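Long-range contacts in Blo t 1 allergen (Blomia tropicalis, PDB 5JT8), which probably cleaves proteins as a papain-family cysteine protease once its propeptide is removed, and is an allergen of the mite Blomia tropicalis: residues E82-L87 and H255-Y260; V166-N171 and Q212-D217; H247-I252 and I284-G289. All blocks are in the same frame, centred on the assembly; numbering follows the deposited sequence.

Contact 1. Residues E82-L87 and H255-Y260; sequences EFSFHL and HGSNNY. With NO3 (nitrate ion), chain H.
Phe83 lies edge-on to Ser257: CD2 of its ring comes 3.6 Å from Ser257 CA, while Gly256 O sits in the ring plane near CE2 of Phe83. CG of Phe83 stands anti to the backbone N (chi1 -175°), and the CD2-CE2 edge of the ring faces the 255-258 turn. One face of this ring is partly covered by Leu87 CD1, 3.5 Å above the plane and offset toward the rim; the same methyl meets the turn at Ser257 N (4.1 Å). Ser257 OG lies 3.4 Å from Ser84 CB. Helix 80-88 probably belongs to the inhibitory propeptide, and the type I turn from His255 to Asn258 to the papain-like protease, so the packing probably joins propeptide to enzyme, as in other papain-family zymogens. The hydroxyls of Ser84 and Ser257 both hydrogen-bond Asp280 OD2, and Ser84 OG also bonds Tyr278 OH, which satisfies these buried polar groups. Beyond the turn, Asn258 is the N-cap of helix 259-262: its OD1 accepts a weak bond from Tyr260 N (2.8 Å, 125°) and another bond from Phe261 N. The amide nitrogen, Asn258 ND2, makes a weak 3.5 Å bond with O3 of a nitrate ion, probably from the crystallisation liquor.

Contact 2. Residues V166-N171 and Q212-D217; sequences VDCTYN and QWCDPD. Unlike the reference sequence in segment 212-217: Asp215 (reference Asn).
The carboxylate of Asp167 has the Gln212 backbone across one face. Gln212 N donates to Asp167 OD1 from above the carboxylate plane, 52° out of it, in a short and fairly straight bond (2.7 Å, 163°). Gln212 O lies 3.2 Å from Asp167 CG, and Gln212 CB comes within 3.1 Å of Asp167 OD2. Asp167 OD2 is also gripped by Tyr205 OH, and OD1 takes a weak bond from Gln163 NE2, so several polar partners fix the acid at the end of helix 162-168. Next to it comes the disulfide between Cys168 SG and Cys214 SG (2.0 Å), one of two in the mainly helical L domain of this papain fold. Its SG atoms leave the two backbones differently: that of Cys168 is anti to its carbonyl carbon, that of Cys214 anti to its backbone N, and the bridge closes with a right-handed chi3 of 98°. A water bridges the two segments, donating to Asp167 O (2.6 Å) and to Gln212 O (3.0 Å), and accepting from Cys214 N (2.7 Å). Tyr193 of helix 187-196 packs against Cys168, and Tyr173 against Cys214.

Contact 3. Residues H247-I252 and I284-G289; sequences HGPVVI and ILVGWG
Val250 and Leu285 form an antiparallel hydrogen-bonded pair between strands 250-254 and 281-291. Val250 N donates to Leu285 O at 3.1 Å, and Leu285 N returns the bond to Val250 O at 2.9 Å. Val251 and Ile284 follow as a non-hydrogen-bonded pair, and the pairing continues with backbone bonding of Ile252 with Val283. The short strand segments run at 134° between their N-to-C directions, well short of straight antiparallel.

Two CA-H...O contacts supplement these bonds. Ile284 CA approaches Val250 O at 3.2 Å, and Pro249 CA approaches Leu285 O at 3.3 Å, so each carbonyl oxygen serves an N-H and a CA-H at once.

The apolar contacts form two groups. In one, Leu285 meets both Val250 and Ile252: its CB comes 3.8 Å from Val250 CG2, while its CD1 lies 3.6 Å from Ile252 CG2, the side chains of Leu285 and Ile252 crossing at about a right angle. Ile252 CG2 is brought there by standing anti to the carbonyl carbon. Ile244 of helix 237-247 packs against both Val250 and Leu285, and Val240 against Leu285. In the other, Pro249 CB touches Ile284 CG2 (3.7 Å) and, more loosely, Val286 CG1. Pro249 packs on Ser148 and Ile152, and Val251 on Ala141 and Val145, of helix 139-154, the central helix of the papain-like L domain.

With the polar links confined to the backbone and the touching side chains all aliphatic and buried, the contact is one of hydrophobic core, where the barrel-like R domain meets that helix.

In the fold
From the N terminus, helix 80-88 supplies the first half of contact 1, whose loop stays open through much of the protease. Contact 2 opens at 166-171 and closes at 212-217, nested within that loop and confined to the L domain, where a disulfide seals it. Contact 3 then opens at 247-252, just before contact 1 closes at 255-260, and itself closes at 284-289, so contacts 1 and 3 cross. Strand 250-254 and helix 259-262 follow each other in the chain, although the centres of contacts 1 and 3 lie about 21 Å apart. Contact 1 thus probably ties the propeptide to the protease, contact 2 joins the end of helix 162-168 to the loop at 212-217, and contact 3 pairs two strands of the R-domain sheet.

Contact 1. Residues E82-L87 and H255-Y260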
ATOM      1  N   GLU A  82       5.116   9.490 -14.288  1.00 61.29           N
ATOM      2  CA  GLU A  82       4.609   8.242 -14.870  1.00 61.92           C
ATOM      3  C   GLU A  82       4.241   7.212 -13.798  1.00 59.95           C
ATOM      4  O   GLU A  82       3.147   6.638 -13.822  1.00 59.94           O
ATOM      5  CB  GLU A  82       5.642   7.648 -15.844  1.00 65.01           C
ATOM      6  CG  GLU A  82       5.801   8.441 -17.143  1.00 66.78           C
ATOM      7  CD  GLU A  82       6.697   7.752 -18.171  1.00 71.76           C
ATOM      8  OE1 GLU A  82       7.623   7.008 -17.779  1.00 72.90           O
ATOM      9  OE2 GLU A  82       6.474   7.960 -19.384  1.00 76.70           O
ATOM     10  N   PHE A  83       5.162   6.984 -12.865  1.00 55.03           N
ATOM     11  CA  PHE A  83       4.944   6.068 -11.746  1.00 46.81           C
ATOM     12  C   PHE A  83       3.674   6.431 -10.971  1.00 47.38           C
ATOM     13  O   PHE A  83       2.806   5.586 -10.734  1.00 34.06           O
ATOM     14  CB  PHE A  83       6.162   6.083 -10.820  1.00 43.41           C
ATOM     15  CG  PHE A  83       6.086   5.090  -9.698  1.00 49.72           C
ATOM     16  CD1 PHE A  83       5.909   3.742  -9.956  1.00 58.48           C
ATOM     17  CD2 PHE A  83       6.221   5.502  -8.383  1.00 41.60           C
ATOM     18  CE1 PHE A  83       5.848   2.829  -8.922  1.00 57.22           C
ATOM     19  CE2 PHE A  83       6.166   4.593  -7.348  1.00 45.44           C
ATOM     20  CZ  PHE A  83       5.978   3.253  -7.614  1.00 49.31           C
ATOM     21  N   SER A  84       3.568   7.699 -10.587  1.00 48.54           N
ATOM     22  CA  SER A  84       2.375   8.196  -9.919  1.00 43.73           C
ATOM     23  C   SER A  84       1.105   7.834 -10.704  1.00 44.16           C
ATOM     24  O   SER A  84       0.123   7.377 -10.128  1.00 42.77           O
ATOM     25  CB  SER A  84       2.475   9.710  -9.725  1.00 42.49           C
ATOM     26  OG  SER A  84       1.284  10.224  -9.151  1.00 45.33           O
ATOM     27  N   PHE A  85       1.133   8.036 -12.017  1.00 47.78           N
ATOM     28  CA  PHE A  85       0.018   7.632 -12.869  1.00 47.92           C
ATOM     29  C   PHE A  85      -0.156   6.108 -12.874  1.00 46.98           C
ATOM     30  O   PHE A  85      -1.279   5.606 -12.801  1.00 45.97           O
ATOM     31  CB  PHE A  85       0.209   8.147 -14.301  1.00 51.21           C
ATOM     32  CG  PHE A  85      -1.021   8.007 -15.156  1.00 52.55           C
ATOM     33  CD1 PHE A  85      -2.034   8.952 -15.098  1.00 54.08           C
ATOM     34  CD2 PHE A  85      -1.177   6.922 -16.004  1.00 51.27           C
ATOM     35  CE1 PHE A  85      -3.179   8.823 -15.887  1.00 57.57           C
ATOM     36  CE2 PHE A  85      -2.314   6.789 -16.791  1.00 53.12           C
ATOM     37  CZ  PHE A  85      -3.316   7.737 -16.731  1.00 52.82           C
ATOM     38  N   HIS A  86       0.954   5.379 -12.962  1.00 43.72           N
ATOM     39  CA  HIS A  86       0.929   3.924 -12.846  1.00 42.99           C
ATOM     40  C   HIS A  86       0.215   3.454 -11.564  1.00 46.29           C
ATOM     41  O   HIS A  86      -0.542   2.483 -11.584  1.00 47.43           O
ATOM     42  CB  HIS A  86       2.356   3.372 -12.876  1.00 45.69           C
ATOM     43  CG  HIS A  86       2.438   1.926 -13.253  1.00 63.89           C
ATOM     44  ND1 HIS A  86       1.587   1.346 -14.168  1.00 71.77           N
ATOM     45  CD2 HIS A  86       3.280   0.945 -12.847  1.00 69.55           C
ATOM     46  CE1 HIS A  86       1.900   0.070 -14.311  1.00 69.63           C
ATOM     47  NE2 HIS A  86       2.924  -0.198 -13.521  1.00 68.92           N
ATOM     48  N   LEU A  87       0.458   4.141 -10.449  1.00 43.29           N
ATOM     49  CA  LEU A  87      -0.173   3.782  -9.186  1.00 44.69           C
ATOM     50  C   LEU A  87      -1.665   4.115  -9.151  1.00 46.51           C
ATOM     51  O   LEU A  87      -2.477   3.268  -8.795  1.00 47.02           O
ATOM     52  CB  LEU A  87       0.535   4.480  -8.022  1.00 46.45           C
ATOM     53  CG  LEU A  87       1.971   3.991  -7.808  1.00 46.35           C
ATOM     54  CD1 LEU A  87       2.687   4.821  -6.742  1.00 42.96           C
ATOM     55  CD2 LEU A  87       1.973   2.498  -7.461  1.00 37.63           C
ATOM     56  N   HIS A 255       1.992   9.135  -0.160  1.00 35.94           N
ATOM     57  CA  HIS A 255       2.625   9.609  -1.373  1.00 40.08           C
ATOM     58  C   HIS A 255       3.676   8.586  -1.831  1.00 40.43           C
ATOM     59  O   HIS A 255       4.876   8.773  -1.626  1.00 42.04           O
ATOM     60  CB  HIS A 255       3.246  10.999  -1.136  1.00 29.48           C
ATOM     61  CG  HIS A 255       3.664  11.695  -2.393  1.00 40.44           C
ATOM     62  ND1 HIS A 255       3.992  13.034  -2.429  1.00 47.38           N
ATOM     63  CD2 HIS A 255       3.792  11.241  -3.664  1.00 39.96           C
ATOM     64  CE1 HIS A 255       4.307  13.374  -3.668  1.00 48.34           C
ATOM     65  NE2 HIS A 255       4.199  12.303  -4.434  1.00 41.71           N
ATOM     66  N   GLY A 256       3.211   7.497  -2.438  1.00 37.36           N
ATOM     67  CA  GLY A 256       4.095   6.409  -2.824  1.00 35.66           C
ATOM     68  C   GLY A 256       5.099   6.750  -3.917  1.00 35.89           C
ATOM     69  O   GLY A 256       6.178   6.158  -3.958  1.00 35.91           O
ATOM     70  N   SER A 257       4.767   7.706  -4.786  1.00 38.56           N
ATOM     71  CA  SER A 257       5.627   8.008  -5.933  1.00 46.02           C
ATOM     72  C   SER A 257       6.771   8.971  -5.588  1.00 50.15           C
ATOM     73  O   SER A 257       7.627   9.246  -6.432  1.00 51.78           O
ATOM     74  CB  SER A 257       4.803   8.569  -7.100  1.00 43.89           C
ATOM     75  OG  SER A 257       4.157   9.784  -6.770  1.00 42.18           O
ATOM     76  N   ASN A 258       6.784   9.472  -4.354  1.00 45.33           N
ATOM     77  CA  ASN A 258       7.930  10.234  -3.845  1.00 40.87           C
ATOM     78  C   ASN A 258       9.234   9.441  -4.001  1.00 38.17           C
ATOM     79  O   ASN A 258       9.273   8.246  -3.698  1.00 34.62           O
ATOM     80  CB  ASN A 258       7.710  10.618  -2.375  1.00 34.08           C
ATOM     81  CG  ASN A 258       8.955  11.215  -1.734  1.00 42.02           C
ATOM     82  OD1 ASN A 258       9.877  10.495  -1.340  1.00 40.17           O
ATOM     83  ND2 ASN A 258       8.985  12.536  -1.623  1.00 47.44           N
ATOM     84  N   ASN A 259      10.286  10.104  -4.480  1.00 41.09           N
ATOM     85  CA  ASN A 259      11.547   9.429  -4.813  1.00 43.25           C
ATOM     86  C   ASN A 259      12.130   8.622  -3.670  1.00 41.46           C
ATOM     87  O   ASN A 259      12.572   7.495  -3.866  1.00 47.43           O
ATOM     88  CB  ASN A 259      12.587  10.447  -5.281  1.00 56.98           C
ATOM     89  CG  ASN A 259      12.475  10.753  -6.754  1.00 64.77           C
ATOM     90  OD1 ASN A 259      12.248   9.856  -7.564  1.00 66.64           O
ATOM     91  ND2 ASN A 259      12.629  12.027  -7.114  1.00 70.78           N
ATOM     92  N   TYR A 260      12.113   9.194  -2.473  1.00 41.40           N
ATOM     93  CA  TYR A 260      12.688   8.535  -1.301  1.00 42.00           C
ATOM     94  C   TYR A 260      11.881   7.297  -0.914  1.00 36.60           C
ATOM     95  O   TYR A 260      12.437   6.231  -0.648  1.00 38.79           O
ATOM     96  CB  TYR A 260      12.768   9.514  -0.121  1.00 43.03           C
ATOM     97  CG  TYR A 260      13.681  10.698  -0.387  1.00 52.23           C
ATOM     98  CD1 TYR A 260      13.212  11.827  -1.052  1.00 57.71           C
ATOM     99  CD2 TYR A 260      15.013  10.683   0.013  1.00 54.17           C
ATOM    100  CE1 TYR A 260      14.042  12.910  -1.305  1.00 54.62           C
ATOM    101  CE2 TYR A 260      15.852  11.757  -0.245  1.00 52.79           C
ATOM    102  CZ  TYR A 260      15.360  12.868  -0.900  1.00 53.80           C
ATOM    103  OH  TYR A 260      16.183  13.943  -1.156  1.00 54.12           O
TER
HETATM  104  N   NO3 H 405      10.482  15.543   0.217  1.00 74.39           N
HETATM  105  O1  NO3 H 405      10.952  16.089   1.263  1.00 74.42           O
HETATM  106  O2  NO3 H 405       9.233  15.583   0.003  1.00 80.87           O
HETATM  107  O3  NO3 H 405      11.246  14.965  -0.615  1.00 59.79           O

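Contact 2. Residues V166-N171 and Q212-D217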
ATOM      1  N   VAL A 166     -10.351  -6.005  -8.024  1.00 34.70           N
ATOM      2  CA  VAL A 166     -10.038  -5.183  -9.183  1.00 33.58           C
ATOM      3  C   VAL A 166     -11.177  -5.198 -10.194  1.00 40.84           C
ATOM      4  O   VAL A 166     -11.547  -4.159 -10.750  1.00 41.34           O
ATOM      5  CB  VAL A 166      -8.734  -5.655  -9.840  1.00 34.28           C
ATOM      6  CG1 VAL A 166      -8.567  -5.057 -11.232  1.00 39.22           C
ATOM      7  CG2 VAL A 166      -7.541  -5.311  -8.942  1.00 32.80           C
ATOM      8  N   ASP A 167     -11.773  -6.367 -10.391  1.00 36.26           N
ATOM      9  CA  ASP A 167     -12.776  -6.509 -11.428  1.00 38.16           C
ATOM     10  C   ASP A 167     -14.188  -6.230 -10.968  1.00 38.03           C
ATOM     11  O   ASP A 167     -14.993  -5.708 -11.727  1.00 39.28           O
ATOM     12  CB  ASP A 167     -12.703  -7.906 -12.009  1.00 39.72           C
ATOM     13  CG  ASP A 167     -11.370  -8.177 -12.644  1.00 44.58           C
ATOM     14  OD1 ASP A 167     -10.661  -7.200 -12.966  1.00 48.35           O
ATOM     15  OD2 ASP A 167     -11.031  -9.360 -12.809  1.00 44.78           O
ATOM     16  N   CYS A 168     -14.493  -6.573  -9.727  1.00 36.65           N
ATOM     17  CA  CYS A 168     -15.880  -6.617  -9.335  1.00 36.85           C
ATOM     18  C   CYS A 168     -16.297  -5.387  -8.542  1.00 37.49           C
ATOM     19  O   CYS A 168     -17.477  -5.224  -8.242  1.00 35.60           O
ATOM     20  CB  CYS A 168     -16.155  -7.901  -8.563  1.00 36.68           C
ATOM     21  SG  CYS A 168     -15.747  -9.384  -9.541  1.00 38.72           S
ATOM     22  N   THR A 169     -15.332  -4.523  -8.221  1.00 36.85           N
ATOM     23  CA  THR A 169     -15.643  -3.193  -7.689  1.00 37.93           C
ATOM     24  C   THR A 169     -15.433  -2.155  -8.781  1.00 39.92           C
ATOM     25  O   THR A 169     -15.557  -0.949  -8.542  1.00 40.23           O
ATOM     26  CB  THR A 169     -14.778  -2.804  -6.447  1.00 34.35           C
ATOM     27  OG1 THR A 169     -13.411  -2.635  -6.836  1.00 36.80           O
ATOM     28  CG2 THR A 169     -14.856  -3.854  -5.377  1.00 30.18           C
ATOM     29  N   TYR A 170     -15.126  -2.641  -9.983  1.00 41.12           N
ATOM     30  CA  TYR A 170     -14.947  -1.791 -11.152  1.00 38.73           C
ATOM     31  C   TYR A 170     -16.234  -1.032 -11.482  1.00 45.42           C
ATOM     32  O   TYR A 170     -17.263  -1.644 -11.790  1.00 47.14           O
ATOM     33  CB  TYR A 170     -14.511  -2.637 -12.355  1.00 38.75           C
ATOM     34  CG  TYR A 170     -14.004  -1.829 -13.531  1.00 40.01           C
ATOM     35  CD1 TYR A 170     -13.153  -0.750 -13.342  1.00 42.71           C
ATOM     36  CD2 TYR A 170     -14.357  -2.158 -14.825  1.00 42.32           C
ATOM     37  CE1 TYR A 170     -12.679  -0.018 -14.415  1.00 44.04           C
ATOM     38  CE2 TYR A 170     -13.885  -1.437 -15.900  1.00 49.32           C
ATOM     39  CZ  TYR A 170     -13.046  -0.367 -15.693  1.00 44.23           C
ATOM     40  OH  TYR A 170     -12.576   0.356 -16.774  1.00 50.36           O
ATOM     41  N   ASN A 171     -16.155   0.298 -11.438  1.00 44.03           N
ATOM     42  CA  ASN A 171     -17.332   1.165 -11.599  1.00 52.75           C
ATOM     43  C   ASN A 171     -18.172   0.839 -12.840  1.00 49.68           C
ATOM     44  O   ASN A 171     -19.402   0.801 -12.768  1.00 48.15           O
ATOM     45  CB  ASN A 171     -16.901   2.632 -11.648  1.00 61.57           C
ATOM     46  CG  ASN A 171     -18.066   3.597 -11.462  1.00 70.21           C
ATOM     47  OD1 ASN A 171     -19.230   3.203 -11.458  1.00 75.23           O
ATOM     48  ND2 ASN A 171     -17.748   4.874 -11.301  1.00 74.79           N
ATOM     49  N   GLN A 212     -10.094  -6.942 -15.555  1.00 43.35           N
ATOM     50  CA  GLN A 212     -10.848  -7.936 -16.310  1.00 49.34           C
ATOM     51  C   GLN A 212     -12.329  -7.752 -16.093  1.00 46.84           C
ATOM     52  O   GLN A 212     -12.741  -6.943 -15.262  1.00 44.25           O
ATOM     53  CB  GLN A 212     -10.457  -9.356 -15.904  1.00 45.50           C
ATOM     54  CG  GLN A 212      -8.973  -9.645 -15.999  1.00 51.76           C
ATOM     55  CD  GLN A 212      -8.585 -10.925 -15.284  1.00 45.02           C
ATOM     56  OE1 GLN A 212      -9.201 -11.316 -14.287  1.00 43.93           O
ATOM     57  NE2 GLN A 212      -7.562 -11.580 -15.788  1.00 45.85           N
ATOM     58  N   TRP A 213     -13.122  -8.518 -16.831  1.00 47.80           N
ATOM     59  CA  TRP A 213     -14.543  -8.622 -16.562  1.00 48.26           C
ATOM     60  C   TRP A 213     -14.785  -9.444 -15.305  1.00 57.48           C
ATOM     61  O   TRP A 213     -14.258 -10.552 -15.164  1.00 47.10           O
ATOM     62  CB  TRP A 213     -15.277  -9.247 -17.745  1.00 51.19           C
ATOM     63  CG  TRP A 213     -15.857  -8.243 -18.667  1.00 52.60           C
ATOM     64  CD1 TRP A 213     -15.250  -7.686 -19.750  1.00 53.83           C
ATOM     65  CD2 TRP A 213     -17.168  -7.656 -18.594  1.00 53.10           C
ATOM     66  NE1 TRP A 213     -16.095  -6.793 -20.360  1.00 55.10           N
ATOM     67  CE2 TRP A 213     -17.280  -6.759 -19.673  1.00 54.73           C
ATOM     68  CE3 TRP A 213     -18.255  -7.809 -17.728  1.00 52.47           C
ATOM     69  CZ2 TRP A 213     -18.440  -6.020 -19.914  1.00 55.74           C
ATOM     70  CZ3 TRP A 213     -19.405  -7.072 -17.964  1.00 53.44           C
ATOM     71  CH2 TRP A 213     -19.488  -6.191 -19.051  1.00 55.40           C
ATOM     72  N   CYS A 214     -15.585  -8.891 -14.397  1.00 45.52           N
ATOM     73  CA  CYS A 214     -15.876  -9.543 -13.129  1.00 44.13           C
ATOM     74  C   CYS A 214     -16.540 -10.892 -13.350  1.00 51.95           C
ATOM     75  O   CYS A 214     -17.498 -11.031 -14.119  1.00 50.19           O
ATOM     76  CB  CYS A 214     -16.769  -8.659 -12.253  1.00 42.77           C
ATOM     77  SG  CYS A 214     -17.388  -9.455 -10.750  1.00 42.96           S
ATOM     78  N   ASP A 215     -15.995 -11.902 -12.695  1.00 45.31           N
ATOM     79  CA  ASP A 215     -16.655 -13.179 -12.640  1.00 49.89           C
ATOM     80  C   ASP A 215     -17.293 -13.271 -11.265  1.00 52.41           C
ATOM     81  O   ASP A 215     -16.593 -13.366 -10.266  1.00 51.34           O
ATOM     82  CB  ASP A 215     -15.675 -14.327 -12.891  1.00 48.71           C
ATOM     83  CG  ASP A 215     -16.360 -15.688 -12.920  1.00 56.10           C
ATOM     84  OD1 ASP A 215     -17.500 -15.792 -12.418  1.00 52.86           O
ATOM     85  OD2 ASP A 215     -15.756 -16.658 -13.431  1.00 64.73           O
ATOM     86  N   PRO A 216     -18.632 -13.224 -11.217  1.00 59.15           N
ATOM     87  CA  PRO A 216     -19.372 -13.376  -9.961  1.00 59.50           C
ATOM     88  C   PRO A 216     -19.803 -14.832  -9.679  1.00 67.14           C
ATOM     89  O   PRO A 216     -20.164 -15.138  -8.544  1.00 58.46           O
ATOM     90  CB  PRO A 216     -20.584 -12.473 -10.184  1.00 61.06           C
ATOM     91  CG  PRO A 216     -20.875 -12.663 -11.688  1.00 57.78           C
ATOM     92  CD  PRO A 216     -19.521 -12.883 -12.349  1.00 57.95           C
ATOM     93  N   ASP A 217     -19.780 -15.713 -10.681  1.00 86.17           N
ATOM     94  CA  ASP A 217     -20.107 -17.121 -10.422  1.00 97.65           C
ATOM     95  C   ASP A 217     -18.838 -17.926 -10.151  1.00 94.45           C
ATOM     96  O   ASP A 217     -18.704 -19.077 -10.581  1.00100.11           O
ATOM     97  CB  ASP A 217     -20.905 -17.770 -11.573  1.00104.52           C
ATOM     98  CG  ASP A 217     -20.135 -17.837 -12.881  1.00109.65           C
ATOM     99  OD1 ASP A 217     -19.641 -16.799 -13.354  1.00111.22           O
ATOM    100  OD2 ASP A 217     -20.002 -18.949 -13.431  1.00114.89           O
TER
HETATM  101  O   HOH W   1     -15.437  -6.165 -14.239  1.00 53.74           O

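Contact 3. Residues H247-I252 and I284-G289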
ATOM      1  N   HIS A 247      -7.647  -2.491  16.781  1.00 28.77           N
ATOM      2  CA  HIS A 247      -8.391  -3.032  15.638  1.00 30.32           C
ATOM      3  C   HIS A 247      -7.529  -3.772  14.611  1.00 31.12           C
ATOM      4  O   HIS A 247      -8.056  -4.271  13.623  1.00 26.31           O
ATOM      5  CB  HIS A 247      -9.180  -1.905  14.961  1.00 29.29           C
ATOM      6  CG  HIS A 247     -10.135  -1.220  15.886  1.00 37.06           C
ATOM      7  ND1 HIS A 247     -11.320  -1.794  16.282  1.00 32.21           N
ATOM      8  CD2 HIS A 247     -10.060  -0.028  16.528  1.00 45.22           C
ATOM      9  CE1 HIS A 247     -11.947  -0.979  17.113  1.00 39.47           C
ATOM     10  NE2 HIS A 247     -11.204   0.101  17.278  1.00 41.62           N
ATOM     11  N   GLY A 248      -6.218  -3.873  14.854  1.00 28.91           N
ATOM     12  CA  GLY A 248      -5.340  -4.561  13.916  1.00 27.48           C
ATOM     13  C   GLY A 248      -4.677  -3.646  12.891  1.00 28.24           C
ATOM     14  O   GLY A 248      -4.797  -2.417  12.973  1.00 28.70           O
ATOM     15  N   PRO A 249      -3.939  -4.239  11.935  1.00 26.98           N
ATOM     16  CA  PRO A 249      -3.302  -3.464  10.866  1.00 27.57           C
ATOM     17  C   PRO A 249      -4.315  -2.597  10.130  1.00 32.29           C
ATOM     18  O   PRO A 249      -5.483  -2.995   9.985  1.00 26.82           O
ATOM     19  CB  PRO A 249      -2.720  -4.542   9.954  1.00 26.39           C
ATOM     20  CG  PRO A 249      -2.355  -5.648  10.930  1.00 30.46           C
ATOM     21  CD  PRO A 249      -3.495  -5.644  11.935  1.00 26.74           C
ATOM     22  N   VAL A 250      -3.877  -1.411   9.714  1.00 26.92           N
ATOM     23  CA  VAL A 250      -4.764  -0.442   9.089  1.00 22.11           C
ATOM     24  C   VAL A 250      -4.269  -0.048   7.697  1.00 21.51           C
ATOM     25  O   VAL A 250      -3.067  -0.062   7.435  1.00 22.74           O
ATOM     26  CB  VAL A 250      -4.903   0.821   9.969  1.00 26.38           C
ATOM     27  CG1 VAL A 250      -5.493   0.444  11.344  1.00 20.21           C
ATOM     28  CG2 VAL A 250      -3.562   1.523  10.131  1.00 22.42           C
ATOM     29  N   VAL A 251      -5.206   0.262   6.807  1.00 19.38           N
ATOM     30  CA  VAL A 251      -4.889   0.839   5.500  1.00 21.49           C
ATOM     31  C   VAL A 251      -4.583   2.308   5.684  1.00 22.06           C
ATOM     32  O   VAL A 251      -5.281   3.000   6.431  1.00 25.38           O
ATOM     33  CB  VAL A 251      -6.057   0.710   4.493  1.00 24.71           C
ATOM     34  CG1 VAL A 251      -5.705   1.389   3.162  1.00 22.03           C
ATOM     35  CG2 VAL A 251      -6.418  -0.738   4.273  1.00 26.22           C
ATOM     36  N   ILE A 252      -3.528   2.779   5.028  1.00 25.26           N
ATOM     37  CA  ILE A 252      -3.266   4.204   4.914  1.00 27.03           C
ATOM     38  C   ILE A 252      -3.052   4.575   3.448  1.00 25.59           C
ATOM     39  O   ILE A 252      -2.706   3.743   2.623  1.00 25.90           O
ATOM     40  CB  ILE A 252      -2.016   4.654   5.722  1.00 22.78           C
ATOM     41  CG1 ILE A 252      -0.764   3.954   5.193  1.00 21.42           C
ATOM     42  CG2 ILE A 252      -2.171   4.352   7.208  1.00 22.15           C
ATOM     43  CD1 ILE A 252       0.539   4.632   5.605  1.00 23.76           C
ATOM     44  N   ILE A 284      -0.240  -0.533   4.193  1.00 26.70           N
ATOM     45  CA  ILE A 284      -0.716  -0.965   5.506  1.00 25.93           C
ATOM     46  C   ILE A 284       0.275  -0.606   6.613  1.00 25.46           C
ATOM     47  O   ILE A 284       1.473  -0.841   6.472  1.00 25.89           O
ATOM     48  CB  ILE A 284      -0.953  -2.510   5.520  1.00 24.91           C
ATOM     49  CG1 ILE A 284      -2.033  -2.899   4.492  1.00 21.85           C
ATOM     50  CG2 ILE A 284      -1.318  -3.017   6.907  1.00 26.31           C
ATOM     51  CD1 ILE A 284      -2.072  -4.415   4.212  1.00 22.45           C
ATOM     52  N   LEU A 285      -0.225  -0.037   7.707  1.00 25.67           N
ATOM     53  CA  LEU A 285       0.569   0.094   8.927  1.00 22.99           C
ATOM     54  C   LEU A 285       0.366  -1.147   9.768  1.00 25.10           C
ATOM     55  O   LEU A 285      -0.769  -1.528  10.047  1.00 25.56           O
ATOM     56  CB  LEU A 285       0.175   1.337   9.725  1.00 20.84           C
ATOM     57  CG  LEU A 285       0.418   2.724   9.129  1.00 21.03           C
ATOM     58  CD1 LEU A 285      -0.119   3.808  10.071  1.00 20.70           C
ATOM     59  CD2 LEU A 285       1.914   2.906   8.889  1.00 26.98           C
ATOM     60  N   VAL A 286       1.456  -1.793  10.163  1.00 21.97           N
ATOM     61  CA  VAL A 286       1.339  -2.980  10.985  1.00 25.08           C
ATOM     62  C   VAL A 286       1.934  -2.750  12.363  1.00 29.09           C
ATOM     63  O   VAL A 286       1.944  -3.647  13.188  1.00 26.09           O
ATOM     64  CB  VAL A 286       2.031  -4.200  10.351  1.00 28.56           C
ATOM     65  CG1 VAL A 286       1.368  -4.577   9.018  1.00 23.56           C
ATOM     66  CG2 VAL A 286       3.518  -3.956  10.194  1.00 23.91           C
ATOM     67  N   GLY A 287       2.436  -1.545  12.604  1.00 26.30           N
ATOM     68  CA  GLY A 287       2.975  -1.219  13.910  1.00 28.53           C
ATOM     69  C   GLY A 287       3.896  -0.018  13.969  1.00 28.08           C
ATOM     70  O   GLY A 287       3.964   0.797  13.046  1.00 25.18           O
ATOM     71  N   TRP A 288       4.625   0.081  15.069  1.00 29.22           N
ATOM     72  CA  TRP A 288       5.521   1.199  15.277  1.00 30.60           C
ATOM     73  C   TRP A 288       6.608   0.818  16.239  1.00 31.34           C
ATOM     74  O   TRP A 288       6.507  -0.191  16.939  1.00 28.63           O
ATOM     75  CB  TRP A 288       4.757   2.401  15.816  1.00 32.24           C
ATOM     76  CG  TRP A 288       4.278   2.197  17.226  1.00 32.91           C
ATOM     77  CD1 TRP A 288       4.965   2.466  18.369  1.00 32.26           C
ATOM     78  CD2 TRP A 288       3.011   1.671  17.634  1.00 27.97           C
ATOM     79  NE1 TRP A 288       4.204   2.150  19.471  1.00 30.84           N
ATOM     80  CE2 TRP A 288       2.995   1.670  19.047  1.00 32.77           C
ATOM     81  CE3 TRP A 288       1.880   1.223  16.946  1.00 35.11           C
ATOM     82  CZ2 TRP A 288       1.893   1.241  19.784  1.00 28.82           C
ATOM     83  CZ3 TRP A 288       0.790   0.788  17.677  1.00 32.67           C
ATOM     84  CH2 TRP A 288       0.809   0.797  19.084  1.00 28.28           C
ATOM     85  N   GLY A 289       7.639   1.652  16.285  1.00 27.61           N
ATOM     86  CA  GLY A 289       8.764   1.427  17.149  1.00 29.14           C
ATOM     87  C   GLY A 289       9.616   2.671  17.246  1.00 34.31           C
ATOM     88  O   GLY A 289       9.314   3.691  16.627  1.00 29.61           O
TER